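Local atomic coordinates of taurocyamine kinase (PDB entry 4WOD), a protein that catalyses the reversible, magnesium-dependent transfer of phosphate between ATP and taurocyamine, a reaction of the ATP:guanido phosphotransferase family. Residues 125-129 / 254-258; 159-165 / 206-212; 480-485 / 593-599; 589-593 / 604-608. The protein carries 4 engineered substitutions. One frame throughout, in Å; residues are numbered along the deposited sequence.

Contact 1: residues 125-129 / 254-258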
loop_
_atom_site.group_PDB
_atom_site.type_symbol
_atom_site.label_atom_id
_atom_site.label_comp_id
_atom_site.label_asym_id
_atom_site.label_seq_id
_atom_site.Cartn_x
_atom_site.Cartn_y
_atom_site.Cartn_z
ATOM N N GLY A 125 -14.020 13.468 21.428
ATOM C CA GLY A 125 -15.445 13.226 21.587
ATOM C C GLY A 125 -15.718 12.669 22.976
ATOM O O GLY A 125 -14.806 12.139 23.625
ATOM N N ARG A 126 -16.962 12.808 23.446
ATOM C CA ARG A 126 -17.378 12.216 24.708
ATOM C C ARG A 126 -18.823 11.745 24.649
ATOM O O ARG A 126 -19.661 12.336 23.960
ATOM C CB ARG A 126 -17.238 13.207 25.869
ATOM C CG ARG A 126 -15.808 13.645 26.188
ATOM C CD ARG A 126 -14.992 12.497 26.772
ATOM N NE ARG A 126 -13.722 12.945 27.353
ATOM C CZ ARG A 126 -12.551 12.874 26.726
ATOM N NH1 ARG A 126 -12.495 12.394 25.479
ATOM N NH2 ARG A 126 -11.442 13.293 27.337
ATOM N N THR A 127 -19.083 10.678 25.390
ATOM C CA THR A 127 -20.418 10.177 25.651
ATOM C C THR A 127 -20.816 10.584 27.055
ATOM O O THR A 127 -20.062 10.344 27.998
ATOM C CB THR A 127 -20.471 8.660 25.565
ATOM O OG1 THR A 127 -20.090 8.229 24.254
ATOM C CG2 THR A 127 -21.877 8.146 25.943
ATOM N N VAL A 128 -21.980 11.198 27.201
ATOM C CA VAL A 128 -22.487 11.529 28.537
ATOM C C VAL A 128 -23.237 10.312 29.125
ATOM O O VAL A 128 -24.145 9.766 28.490
ATOM C CB VAL A 128 -23.419 12.784 28.496
ATOM C CG1 VAL A 128 -24.060 13.034 29.854
ATOM C CG2 VAL A 128 -22.646 14.032 28.016
ATOM N N GLU A 129 -22.838 9.870 30.320
ATOM C CA GLU A 129 -23.526 8.757 30.997
ATOM C C GLU A 129 -25.022 8.984 31.145
ATOM O O GLU A 129 -25.465 10.108 31.405
ATOM C CB GLU A 129 -22.946 8.524 32.388
ATOM C CG GLU A 129 -21.589 7.870 32.395
ATOM C CD GLU A 129 -21.064 7.669 33.799
ATOM O OE1 GLU A 129 -21.497 8.415 34.716
ATOM O OE2 GLU A 129 -20.231 6.751 33.984
ATOM N N LEU A 254 -20.003 17.378 33.565
ATOM C CA LEU A 254 -20.589 16.248 32.856
ATOM C C LEU A 254 -19.845 14.983 33.228
ATOM O O LEU A 254 -18.613 14.971 33.310
ATOM C CB LEU A 254 -20.537 16.467 31.332
ATOM C CG LEU A 254 -21.154 17.768 30.811
ATOM C CD1 LEU A 254 -20.657 18.110 29.400
ATOM C CD2 LEU A 254 -22.666 17.655 30.812
ATOM N N LYS A 255 -20.612 13.927 33.464
ATOM C CA LYS A 255 -20.081 12.606 33.684
ATOM C C LYS A 255 -19.918 11.940 32.329
ATOM O O LYS A 255 -20.917 11.686 31.644
ATOM C CB LYS A 255 -21.017 11.767 34.563
ATOM C CG LYS A 255 -21.424 12.401 35.883
ATOM C CD LYS A 255 -22.501 11.553 36.575
ATOM C CE LYS A 255 -22.733 11.970 38.021
ATOM N NZ LYS A 255 -21.527 11.766 38.874
ATOM N N PHE A 256 -18.675 11.647 31.947
ATOM C CA PHE A 256 -18.421 10.988 30.665
ATOM C C PHE A 256 -18.204 9.491 30.852
ATOM O O PHE A 256 -17.593 9.052 31.834
ATOM C CB PHE A 256 -17.216 11.600 29.963
ATOM C CG PHE A 256 -17.352 13.072 29.670
ATOM C CD1 PHE A 256 -18.510 13.587 29.093
ATOM C CD2 PHE A 256 -16.307 13.939 29.951
ATOM C CE1 PHE A 256 -18.627 14.934 28.821
ATOM C CE2 PHE A 256 -16.415 15.283 29.674
ATOM C CZ PHE A 256 -17.586 15.788 29.111
ATOM N N ALA A 257 -18.704 8.712 29.900
ATOM C CA ALA A 257 -18.598 7.256 29.945
ATOM C C ALA A 257 -17.193 6.787 29.598
ATOM O O ALA A 257 -16.684 7.090 28.519
ATOM C CB ALA A 257 -19.615 6.621 28.990
ATOM N N PHE A 258 -16.572 6.047 30.517
ATOM C CA PHE A 258 -15.219 5.540 30.341
ATOM C C PHE A 258 -15.091 4.193 31.036
ATOM O O PHE A 258 -15.571 4.038 32.144
ATOM C CB PHE A 258 -14.203 6.555 30.908
ATOM C CG PHE A 258 -12.746 6.123 30.822
ATOM C CD1 PHE A 258 -11.875 6.739 29.916
ATOM C CD2 PHE A 258 -12.225 5.166 31.684
ATOM C CE1 PHE A 258 -10.521 6.369 29.852
ATOM C CE2 PHE A 258 -10.880 4.782 31.614
ATOM C CZ PHE A 258 -10.028 5.384 30.704
HETATM O O HOH W 1 -16.964 8.904 26.434
HETATM O O HOH W 2 -17.942 5.646 33.052
#
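Segment 125-129, which lies on strand 117-126 of the antiparallel sheet of the first phosphagen kinase catalytic domain, runs alongside the loop after helix 236-251 and is joined to it by a single beta bridge. The bridge pairs Val128 with Phe256, whose CA atoms lie 4.6 Å apart. It rests on two backbone hydrogen bonds, Ala257 N to Thr127 O at 2.9 Å and Glu129 N to Lys255 O at 3.0 Å. A water links the two backbones next to the bridge, accepting from Thr127 N (3.0 Å) and donating to Ala257 O (2.8 Å).

The aliphatic part of Arg126 lies over one face of the Phe256 ring, with Arg126 CG 3.7 Å from the ring centroid in a CH-pi contact, while Val128 CG2 meets the ring edge at Phe256 CE1, 4.2 Å away. Ile247 of helix 236-251 also touches Phe256. Thr127 turns its hydroxyl to Ile265 O. At the exposed end, a second water donates to Glu129 OE2 at 2.7 Å and accepts from Phe258 N at 2.9 Å.

Contact 2: residues 159-165 / 206-212; sequences EYEGTYY and GIFINKQ
Two short strands, 162-165 and 206-210, run antiparallel at 167°, their axes 4.6 Å apart at closest approach. Thr163 with Ile209 and Tyr165 with Ile207 are hydrogen-bonded pairs: Thr163 N to Ile209 O is 2.8 Å, Ile209 N to Thr163 O 3.1 Å, Tyr165 N to Ile207 O 2.7 Å and Ile207 N to Tyr165 O 3.0 Å. Tyr164 with Phe208 and Gly162 with Asn210 are non-hydrogen-bonded pairs. Gly162, nearly fully extended, brings its CA within 3.8 Å of Asn210 CA, so close that a CB would clash with Ile209 O and Asn210 CA.

This is the edge of the antiparallel sheet in the first catalytic domain: 162-166 is its outermost strand within the chain, and 215-219 flanks 206-210 on the other side. On one face, the Phe208 ring (chi1 t) passes over bare Gly162, its CZ 3.3 Å from Tyr160 O. Tyr164, also t, leans the other way over Gly206, with Tyr164 OH 3.2 Å from Gly206 CA and hydrogen-bonded to Glu146. On the opposite face, Tyr165 (chi1 m) lies along the isoleucines, its CB 3.9 Å from Ile207 CG1 and its CE2 3.9 Å from Ile209 CD1.

At the end of the pairing, Lys211 N donates to Glu161 O (2.9 Å), Lys211 NZ makes a long salt bridge to Glu161 OE1 (3.5 Å), and Asn210 ND2 donates to Glu159 O (3.1 Å) and to Asn214 OD1.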
loop_
_atom_site.group_PDB
_atom_site.type_symbol
_atom_site.label_atom_id
_atom_site.label_comp_id
_atom_site.label_asym_id
_atom_site.label_seq_id
_atom_site.Cartn_x
_atom_site.Cartn_y
_atom_site.Cartn_z
ATOM N N GLU A 159 -11.370 32.400 27.795
ATOM C CA GLU A 159 -11.025 32.019 26.419
ATOM C C GLU A 159 -12.169 31.345 25.668
ATOM O O GLU A 159 -12.339 31.530 24.461
ATOM C CB GLU A 159 -9.814 31.084 26.424
ATOM C CG GLU A 159 -9.352 30.662 25.038
ATOM C CD GLU A 159 -8.108 29.811 25.086
ATOM O OE1 GLU A 159 -7.850 29.208 26.148
ATOM O OE2 GLU A 159 -7.386 29.753 24.065
ATOM N N TYR A 160 -12.968 30.580 26.395
ATOM C CA TYR A 160 -13.993 29.774 25.758
ATOM C C TYR A 160 -15.318 30.503 25.614
ATOM O O TYR A 160 -16.266 29.946 25.065
ATOM C CB TYR A 160 -14.159 28.469 26.536
ATOM C CG TYR A 160 -12.832 27.756 26.633
ATOM C CD1 TYR A 160 -12.322 27.050 25.553
ATOM C CD2 TYR A 160 -12.067 27.841 27.778
ATOM C CE1 TYR A 160 -11.099 26.415 25.632
ATOM C CE2 TYR A 160 -10.847 27.221 27.865
ATOM C CZ TYR A 160 -10.366 26.512 26.788
ATOM O OH TYR A 160 -9.147 25.898 26.895
ATOM N N GLU A 161 -15.375 31.756 26.058
ATOM C CA GLU A 161 -16.619 32.512 25.967
ATOM C C GLU A 161 -17.050 32.639 24.521
ATOM O O GLU A 161 -16.234 32.906 23.638
ATOM C CB GLU A 161 -16.484 33.898 26.602
ATOM C CG GLU A 161 -17.782 34.691 26.564
ATOM C CD GLU A 161 -18.176 35.251 27.919
ATOM O OE1 GLU A 161 -17.857 36.430 28.189
ATOM O OE2 GLU A 161 -18.808 34.518 28.711
ATOM N N GLY A 162 -18.338 32.434 24.272
ATOM C CA GLY A 162 -18.827 32.402 22.910
ATOM C C GLY A 162 -20.324 32.187 22.822
ATOM O O GLY A 162 -21.058 32.523 23.741
ATOM N N THR A 163 -20.769 31.599 21.719
ATOM C CA THR A 163 -22.189 31.501 21.433
ATOM C C THR A 163 -22.663 30.094 21.075
ATOM O O THR A 163 -22.043 29.405 20.256
ATOM C CB THR A 163 -22.563 32.443 20.281
ATOM O OG1 THR A 163 -22.209 33.786 20.642
ATOM C CG2 THR A 163 -24.054 32.372 19.985
ATOM N N TYR A 164 -23.782 29.690 21.671
ATOM C CA TYR A 164 -24.431 28.438 21.314
ATOM C C TYR A 164 -25.504 28.636 20.238
ATOM O O TYR A 164 -26.429 29.435 20.406
ATOM C CB TYR A 164 -25.059 27.770 22.552
ATOM C CG TYR A 164 -25.688 26.460 22.162
ATOM C CD1 TYR A 164 -24.915 25.460 21.574
ATOM C CD2 TYR A 164 -27.049 26.234 22.318
ATOM C CE1 TYR A 164 -25.480 24.260 21.177
ATOM C CE2 TYR A 164 -27.618 25.037 21.926
ATOM C CZ TYR A 164 -26.831 24.054 21.360
ATOM O OH TYR A 164 -27.380 22.855 20.963
ATOM N N TYR A 165 -25.385 27.899 19.140
ATOM C CA TYR A 165 -26.361 27.958 18.055
ATOM C C TYR A 165 -27.136 26.654 17.932
ATOM O O TYR A 165 -26.637 25.704 17.331
ATOM C CB TYR A 165 -25.672 28.243 16.716
ATOM C CG TYR A 165 -24.807 29.483 16.705
ATOM C CD1 TYR A 165 -25.302 30.693 16.228
ATOM C CD2 TYR A 165 -23.503 29.448 17.173
ATOM C CE1 TYR A 165 -24.517 31.834 16.213
ATOM C CE2 TYR A 165 -22.707 30.587 17.165
ATOM C CZ TYR A 165 -23.223 31.776 16.683
ATOM O OH TYR A 165 -22.444 32.914 16.669
ATOM N N GLY A 206 -26.899 21.095 18.089
ATOM C CA GLY A 206 -26.402 22.441 17.917
ATOM C C GLY A 206 -24.898 22.530 17.859
ATOM O O GLY A 206 -24.189 21.511 17.941
ATOM N N ILE A 207 -24.410 23.759 17.689
ATOM C CA ILE A 207 -22.969 23.995 17.696
ATOM C C ILE A 207 -22.616 25.156 18.603
ATOM O O ILE A 207 -23.428 26.065 18.809
ATOM C CB ILE A 207 -22.409 24.291 16.273
ATOM C CG1 ILE A 207 -22.945 25.614 15.736
ATOM C CG2 ILE A 207 -22.761 23.189 15.305
ATOM C CD1 ILE A 207 -22.215 26.076 14.492
ATOM N N PHE A 208 -21.400 25.125 19.135
ATOM C CA PHE A 208 -20.907 26.191 19.997
ATOM C C PHE A 208 -19.561 26.681 19.464
ATOM O O PHE A 208 -18.694 25.868 19.121
ATOM C CB PHE A 208 -20.770 25.702 21.447
ATOM C CG PHE A 208 -20.205 26.741 22.391
ATOM C CD1 PHE A 208 -21.050 27.566 23.117
ATOM C CD2 PHE A 208 -18.827 26.907 22.532
ATOM C CE1 PHE A 208 -20.542 28.534 23.976
ATOM C CE2 PHE A 208 -18.310 27.869 23.395
ATOM C CZ PHE A 208 -19.163 28.682 24.117
ATOM N N ILE A 209 -19.399 28.004 19.391
ATOM C CA ILE A 209 -18.169 28.623 18.908
ATOM C C ILE A 209 -17.733 29.719 19.869
ATOM O O ILE A 209 -18.566 30.511 20.325
ATOM C CB ILE A 209 -18.335 29.252 17.503
ATOM C CG1 ILE A 209 -19.363 28.493 16.668
ATOM C CG2 ILE A 209 -16.978 29.381 16.771
ATOM C CD1 ILE A 209 -19.606 29.113 15.329
ATOM N N ASN A 210 -16.440 29.775 20.183
ATOM C CA ASN A 210 -15.954 30.857 21.029
ATOM C C ASN A 210 -15.686 32.102 20.187
ATOM O O ASN A 210 -15.719 32.056 18.953
ATOM C CB ASN A 210 -14.705 30.442 21.833
ATOM C CG ASN A 210 -13.454 30.215 20.966
ATOM O OD1 ASN A 210 -13.525 29.939 19.764
ATOM N ND2 ASN A 210 -12.295 30.290 21.608
ATOM N N LYS A 211 -15.462 33.222 20.868
ATOM C CA LYS A 211 -15.305 34.497 20.184
ATOM C C LYS A 211 -14.110 34.482 19.243
ATOM O O LYS A 211 -14.193 35.027 18.149
ATOM C CB LYS A 211 -15.185 35.633 21.197
ATOM C CG LYS A 211 -16.472 35.851 21.977
ATOM C CD LYS A 211 -16.437 37.120 22.823
ATOM C CE LYS A 211 -16.004 36.814 24.252
ATOM N NZ LYS A 211 -16.612 37.767 25.224
ATOM N N GLN A 212 -13.021 33.818 19.638
ATOM C CA GLN A 212 -11.813 33.770 18.804
ATOM C C GLN A 212 -11.933 32.799 17.638
ATOM O O GLN A 212 -11.022 32.705 16.824
ATOM C CB GLN A 212 -10.577 33.374 19.627
ATOM C CG GLN A 212 -10.283 34.219 20.846
ATOM C CD GLN A 212 -10.882 33.628 22.102
ATOM O OE1 GLN A 212 -12.113 33.564 22.252
ATOM N NE2 GLN A 212 -10.019 33.176 23.016
#

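Contact 3: residues 480-485 / 593-599; sequences IVSTRV and MQQGGNL
A side chain inside the strand pairing reaches past it: Thr483 OG1 donates a 2.8 Å hydrogen bond to Gly596 O, tying strand 482-485 to the Gly596-Gly597 link between strand 593-595 and a helix. Both glycines sit where a CB would not fit. Gly596 has phi/psi of 92/-172, where a CB would jam against the preceding carbonyl, and at Gly597 a CB would strike Ile480 CD1. Ile480 CG2 instead packs 3.6 Å from Gly597 CA.

Before the link the strands are antiparallel at 174°, axes 4.8 Å apart. Thr483 and Gln594 form the hydrogen-bonded pair, with Thr483 N to Gln594 O and Gln594 N to Thr483 O both 3.0 Å; Ser482 with Gln595 and Arg484 with Met593 are non-hydrogen-bonded pairs, CA atoms 4.2 and 4.1 Å apart. Gly596 N donates to Val481 O (3.1 Å), just where the chain turns a corner at Val481.

These are central neighbours in the sheet of the second phosphagen kinase catalytic domain, and Ser482 to Val485 belong to a predicted ATP-binding segment. Arg484, extended with chi1 to chi3 all t, shares a face with Met593 (chi1 p, chi2 t), whose CE lies 3.3 Å from Arg484 NE at the guanidinium edge. On the other face, Leu599 CD1 meets Thr483 CG2 at 3.9 Å and Val485 CG2 at 3.7 Å, while Asn598 takes the N-cap position of the helix.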
loop_
_atom_site.group_PDB
_atom_site.type_symbol
_atom_site.label_atom_id
_atom_site.label_comp_id
_atom_site.label_asym_id
_atom_site.label_seq_id
_atom_site.Cartn_x
_atom_site.Cartn_y
_atom_site.Cartn_z
ATOM N N ILE A 480 8.153 -34.502 -16.815
ATOM C CA ILE A 480 8.026 -33.081 -17.116
ATOM C C ILE A 480 6.608 -32.660 -17.494
ATOM O O ILE A 480 6.083 -33.047 -18.539
ATOM C CB ILE A 480 8.978 -32.679 -18.251
ATOM C CG1 ILE A 480 10.426 -32.908 -17.805
ATOM C CG2 ILE A 480 8.723 -31.223 -18.664
ATOM C CD1 ILE A 480 11.457 -32.746 -18.911
ATOM N N VAL A 481 5.994 -31.866 -16.626
ATOM C CA VAL A 481 4.665 -31.324 -16.885
ATOM C C VAL A 481 4.683 -30.269 -17.993
ATOM O O VAL A 481 3.813 -30.249 -18.869
ATOM C CB VAL A 481 4.063 -30.711 -15.613
ATOM C CG1 VAL A 481 2.705 -30.087 -15.916
ATOM C CG2 VAL A 481 3.950 -31.772 -14.516
ATOM N N SER A 482 5.688 -29.397 -17.972
ATOM C CA SER A 482 5.769 -28.343 -18.980
ATOM C C SER A 482 7.153 -27.709 -19.036
ATOM O O SER A 482 7.926 -27.783 -18.083
ATOM C CB SER A 482 4.720 -27.260 -18.717
ATOM O OG SER A 482 4.945 -26.639 -17.462
ATOM N N THR A 483 7.436 -27.071 -20.162
ATOM C CA THR A 483 8.734 -26.452 -20.412
ATOM C C THR A 483 8.531 -24.986 -20.800
ATOM O O THR A 483 7.518 -24.630 -21.395
ATOM C CB THR A 483 9.495 -27.215 -21.522
ATOM O OG1 THR A 483 9.558 -28.602 -21.169
ATOM C CG2 THR A 483 10.923 -26.676 -21.716
ATOM N N ARG A 484 9.512 -24.152 -20.464
ATOM C CA ARG A 484 9.415 -22.719 -20.606
ATOM C C ARG A 484 10.836 -22.174 -20.761
ATOM O O ARG A 484 11.761 -22.638 -20.083
ATOM C CB ARG A 484 8.708 -22.124 -19.371
ATOM C CG ARG A 484 8.399 -20.602 -19.365
ATOM C CD ARG A 484 7.914 -20.209 -17.947
ATOM N NE ARG A 484 7.470 -18.817 -17.769
ATOM C CZ ARG A 484 8.233 -17.833 -17.287
ATOM N NH1 ARG A 484 9.494 -18.062 -16.972
ATOM N NH2 ARG A 484 7.739 -16.605 -17.130
ATOM N N VAL A 485 11.025 -21.240 -21.684
ATOM C CA VAL A 485 12.251 -20.433 -21.695
ATOM C C VAL A 485 11.838 -18.985 -21.860
ATOM O O VAL A 485 10.998 -18.671 -22.679
ATOM C CB VAL A 485 13.252 -20.814 -22.819
ATOM C CG1 VAL A 485 14.587 -20.056 -22.616
ATOM C CG2 VAL A 485 13.495 -22.300 -22.841
ATOM N N MET A 593 6.612 -21.248 -24.070
ATOM C CA MET A 593 6.319 -22.379 -23.213
ATOM C C MET A 593 5.297 -23.323 -23.834
ATOM O O MET A 593 4.571 -22.945 -24.748
ATOM C CB MET A 593 5.801 -21.894 -21.855
ATOM C CG MET A 593 4.459 -21.192 -21.968
ATOM S SD MET A 593 3.699 -20.768 -20.388
ATOM C CE MET A 593 4.871 -19.640 -19.670
ATOM N N GLN A 594 5.246 -24.552 -23.324
ATOM C CA GLN A 594 4.233 -25.524 -23.752
ATOM C C GLN A 594 4.200 -26.721 -22.815
ATOM O O GLN A 594 5.117 -26.920 -22.015
ATOM C CB GLN A 594 4.497 -26.003 -25.183
ATOM C CG GLN A 594 5.657 -26.974 -25.308
ATOM C CD GLN A 594 6.155 -27.095 -26.731
ATOM O OE1 GLN A 594 6.272 -26.099 -27.443
ATOM N NE2 GLN A 594 6.447 -28.322 -27.159
ATOM N N GLN A 595 3.134 -27.511 -22.913
ATOM C CA GLN A 595 3.040 -28.769 -22.181
ATOM C C GLN A 595 4.106 -29.726 -22.689
ATOM O O GLN A 595 4.493 -29.661 -23.855
ATOM C CB GLN A 595 1.653 -29.403 -22.348
ATOM C CG GLN A 595 0.505 -28.612 -21.746
ATOM C CD GLN A 595 0.428 -28.749 -20.243
ATOM O OE1 GLN A 595 1.084 -28.012 -19.505
ATOM N NE2 GLN A 595 -0.384 -29.692 -19.776
ATOM N N GLY A 596 4.577 -30.615 -21.822
ATOM C CA GLY A 596 5.561 -31.604 -22.221
ATOM C C GLY A 596 6.982 -31.129 -21.995
ATOM O O GLY A 596 7.204 -30.070 -21.404
ATOM N N GLY A 597 7.948 -31.902 -22.482
ATOM C CA GLY A 597 9.346 -31.621 -22.217
ATOM C C GLY A 597 10.186 -31.294 -23.436
ATOM O O GLY A 597 11.411 -31.402 -23.393
ATOM N N ASN A 598 9.537 -30.878 -24.518
ATOM C CA ASN A 598 10.251 -30.584 -25.753
ATOM C C ASN A 598 10.900 -29.196 -25.735
ATOM O O ASN A 598 10.358 -28.229 -26.282
ATOM C CB ASN A 598 9.322 -30.697 -26.953
ATOM C CG ASN A 598 10.079 -30.735 -28.251
ATOM O OD1 ASN A 598 11.289 -30.484 -28.285
ATOM N ND2 ASN A 598 9.380 -31.042 -29.331
ATOM N N LEU A 599 12.074 -29.138 -25.117
ATOM C CA LEU A 599 12.836 -27.911 -24.938
ATOM C C LEU A 599 13.306 -27.330 -26.263
ATOM O O LEU A 599 13.375 -26.111 -26.423
ATOM C CB LEU A 599 14.036 -28.180 -24.026
ATOM C CG LEU A 599 15.084 -27.079 -23.850
ATOM C CD1 LEU A 599 14.437 -25.826 -23.292
ATOM C CD2 LEU A 599 16.214 -27.577 -22.931
#

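Contact 4: residues 589-593 / 604-608; sequences RIISM and KRLIE
Helix-on-sheet packing joins consecutive elements here: the strand 588-595, inside the antiparallel sheet of the second catalytic domain, turns back through a short loop into helix 599-614, which lies against one face of that sheet. Strand 589-593 and helix 604-608 run at 152° between their N-to-C directions, axes 7.5 Å apart at closest approach, with Ser592 CA and Leu606 CA nearest, at 5.1 Å.

The small Ser592 lets the backbones come this close, its CB 3.6 Å from Leu606 CB. Leu606 (chi1 t, chi2 p) sends CD1 to within 3.6 Å of both Ile590 CG2 and Ile590 O, and also touches Val485 of the adjoining strand. Ile590 and Ser592 point their CA-to-CB bonds toward the helix; Ile591 and Met593 point away. Arg589, a predicted ATP-binding residue on this strand, is out of reach of helix 604-608.

Arg605, chi1 and chi2 t but bent at chi3 (p), brings its guanidinium to the end of the strand segment. A salt bridge to Glu522 and hydrogen bonds to Gln594 and Thr577 O hold it there, while Ser592 OG is hydrogen-bonded to Val602 O. Arg605 NH2 also lies 3.2 Å from Met593 O.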
loop_
_atom_site.group_PDB
_atom_site.type_symbol
_atom_site.label_atom_id
_atom_site.label_comp_id
_atom_site.label_asym_id
_atom_site.label_seq_id
_atom_site.Cartn_x
_atom_site.Cartn_y
_atom_site.Cartn_z
ATOM N N ARG A 589 9.423 -8.981 -21.046
ATOM C CA ARG A 589 9.791 -10.344 -20.709
ATOM C C ARG A 589 9.199 -11.143 -21.865
ATOM O O ARG A 589 7.998 -11.072 -22.096
ATOM C CB ARG A 589 9.243 -10.781 -19.330
ATOM C CG ARG A 589 9.640 -12.207 -18.930
ATOM C CD ARG A 589 9.346 -12.594 -17.450
ATOM N NE ARG A 589 8.300 -11.785 -16.812
ATOM C CZ ARG A 589 7.119 -12.258 -16.411
ATOM N NH1 ARG A 589 6.809 -13.535 -16.592
ATOM N NH2 ARG A 589 6.234 -11.453 -15.839
ATOM N N ILE A 590 10.055 -11.810 -22.640
ATOM C CA ILE A 590 9.609 -12.584 -23.799
ATOM C C ILE A 590 9.670 -14.071 -23.453
ATOM O O ILE A 590 10.716 -14.576 -23.065
ATOM C CB ILE A 590 10.469 -12.298 -25.050
ATOM C CG1 ILE A 590 10.512 -10.791 -25.339
ATOM C CG2 ILE A 590 9.943 -13.080 -26.285
ATOM C CD1 ILE A 590 11.565 -10.411 -26.381
ATOM N N ILE A 591 8.546 -14.766 -23.619
ATOM C CA ILE A 591 8.361 -16.092 -23.026
ATOM C C ILE A 591 7.897 -17.120 -24.039
ATOM O O ILE A 591 6.981 -16.857 -24.796
ATOM C CB ILE A 591 7.300 -16.045 -21.886
ATOM C CG1 ILE A 591 7.700 -15.046 -20.796
ATOM C CG2 ILE A 591 7.058 -17.424 -21.271
ATOM C CD1 ILE A 591 6.490 -14.354 -20.182
ATOM N N SER A 592 8.522 -18.290 -24.042
ATOM C CA SER A 592 8.008 -19.406 -24.837
ATOM C C SER A 592 7.730 -20.553 -23.888
ATOM O O SER A 592 8.522 -20.805 -22.994
ATOM C CB SER A 592 8.999 -19.821 -25.924
ATOM O OG SER A 592 8.457 -20.870 -26.726
ATOM N N MET A 593 6.612 -21.248 -24.070
ATOM C CA MET A 593 6.319 -22.379 -23.213
ATOM C C MET A 593 5.297 -23.323 -23.834
ATOM O O MET A 593 4.571 -22.945 -24.748
ATOM C CB MET A 593 5.801 -21.894 -21.855
ATOM C CG MET A 593 4.459 -21.192 -21.968
ATOM S SD MET A 593 3.699 -20.768 -20.388
ATOM C CE MET A 593 4.871 -19.640 -19.670
ATOM N N LYS A 604 13.378 -22.916 -29.824
ATOM C CA LYS A 604 13.287 -22.463 -31.201
ATOM C C LYS A 604 12.241 -21.342 -31.340
ATOM O O LYS A 604 12.540 -20.291 -31.896
ATOM C CB LYS A 604 12.947 -23.638 -32.124
ATOM C CG LYS A 604 13.002 -23.297 -33.623
ATOM C CD LYS A 604 12.989 -24.558 -34.490
ATOM C CE LYS A 604 12.917 -24.218 -35.977
ATOM N NZ LYS A 604 11.630 -23.548 -36.286
ATOM N N ARG A 605 11.036 -21.565 -30.811
ATOM C CA ARG A 605 9.967 -20.567 -30.866
ATOM C C ARG A 605 10.394 -19.275 -30.163
ATOM O O ARG A 605 10.210 -18.184 -30.695
ATOM C CB ARG A 605 8.676 -21.113 -30.234
ATOM C CG ARG A 605 7.487 -20.191 -30.357
ATOM C CD ARG A 605 6.188 -20.911 -29.988
ATOM N NE ARG A 605 6.295 -21.573 -28.697
ATOM C CZ ARG A 605 6.310 -22.888 -28.516
ATOM N NH1 ARG A 605 6.181 -23.710 -29.547
ATOM N NH2 ARG A 605 6.435 -23.379 -27.291
ATOM N N LEU A 606 10.974 -19.405 -28.969
ATOM C CA LEU A 606 11.517 -18.228 -28.296
ATOM C C LEU A 606 12.509 -17.452 -29.173
ATOM O O LEU A 606 12.340 -16.245 -29.351
ATOM C CB LEU A 606 12.207 -18.599 -26.984
ATOM C CG LEU A 606 12.742 -17.336 -26.285
ATOM C CD1 LEU A 606 11.611 -16.291 -26.056
ATOM C CD2 LEU A 606 13.417 -17.677 -24.974
ATOM N N ILE A 607 13.540 -18.115 -29.706
ATOM C CA ILE A 607 14.589 -17.393 -30.447
ATOM C C ILE A 607 14.008 -16.656 -31.663
ATOM O O ILE A 607 14.342 -15.494 -31.947
ATOM C CB ILE A 607 15.746 -18.338 -30.908
ATOM C CG1 ILE A 607 16.374 -19.061 -29.710
ATOM C CG2 ILE A 607 16.808 -17.558 -31.693
ATOM C CD1 ILE A 607 16.742 -18.158 -28.560
ATOM N N GLU A 608 13.099 -17.322 -32.357
ATOM C CA GLU A 608 12.502 -16.747 -33.540
ATOM C C GLU A 608 11.645 -15.540 -33.170
ATOM O O GLU A 608 11.589 -14.569 -33.920
ATOM C CB GLU A 608 11.677 -17.796 -34.279
ATOM C CG GLU A 608 12.544 -18.848 -34.958
ATOM C CD GLU A 608 11.731 -20.010 -35.485
ATOM O OE1 GLU A 608 10.488 -20.004 -35.300
ATOM O OE2 GLU A 608 12.344 -20.932 -36.068
#

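Overall arrangement
Read from the N terminus, the chain is a tandem of two phosphagen kinase repeats, with contacts 1 and 2 in the first and contacts 3 and 4 in the second. Contact 1 closes a long loop of 124 residues; nested inside it, contact 2 closes the 40 residues between 165 and 206, pairing the edge strand 162-166 with its neighbour 206-210. Contacts 3 and 4 follow in series, on the opposite side of the chain's centre. Contact 3 closes the 107 residues between 485 and 593 and joins neighbouring strands 480-489 and 588-595; contact 4 closes only ten, laying helix 599-614 on that sheet. These two cross along the chain and share Met593.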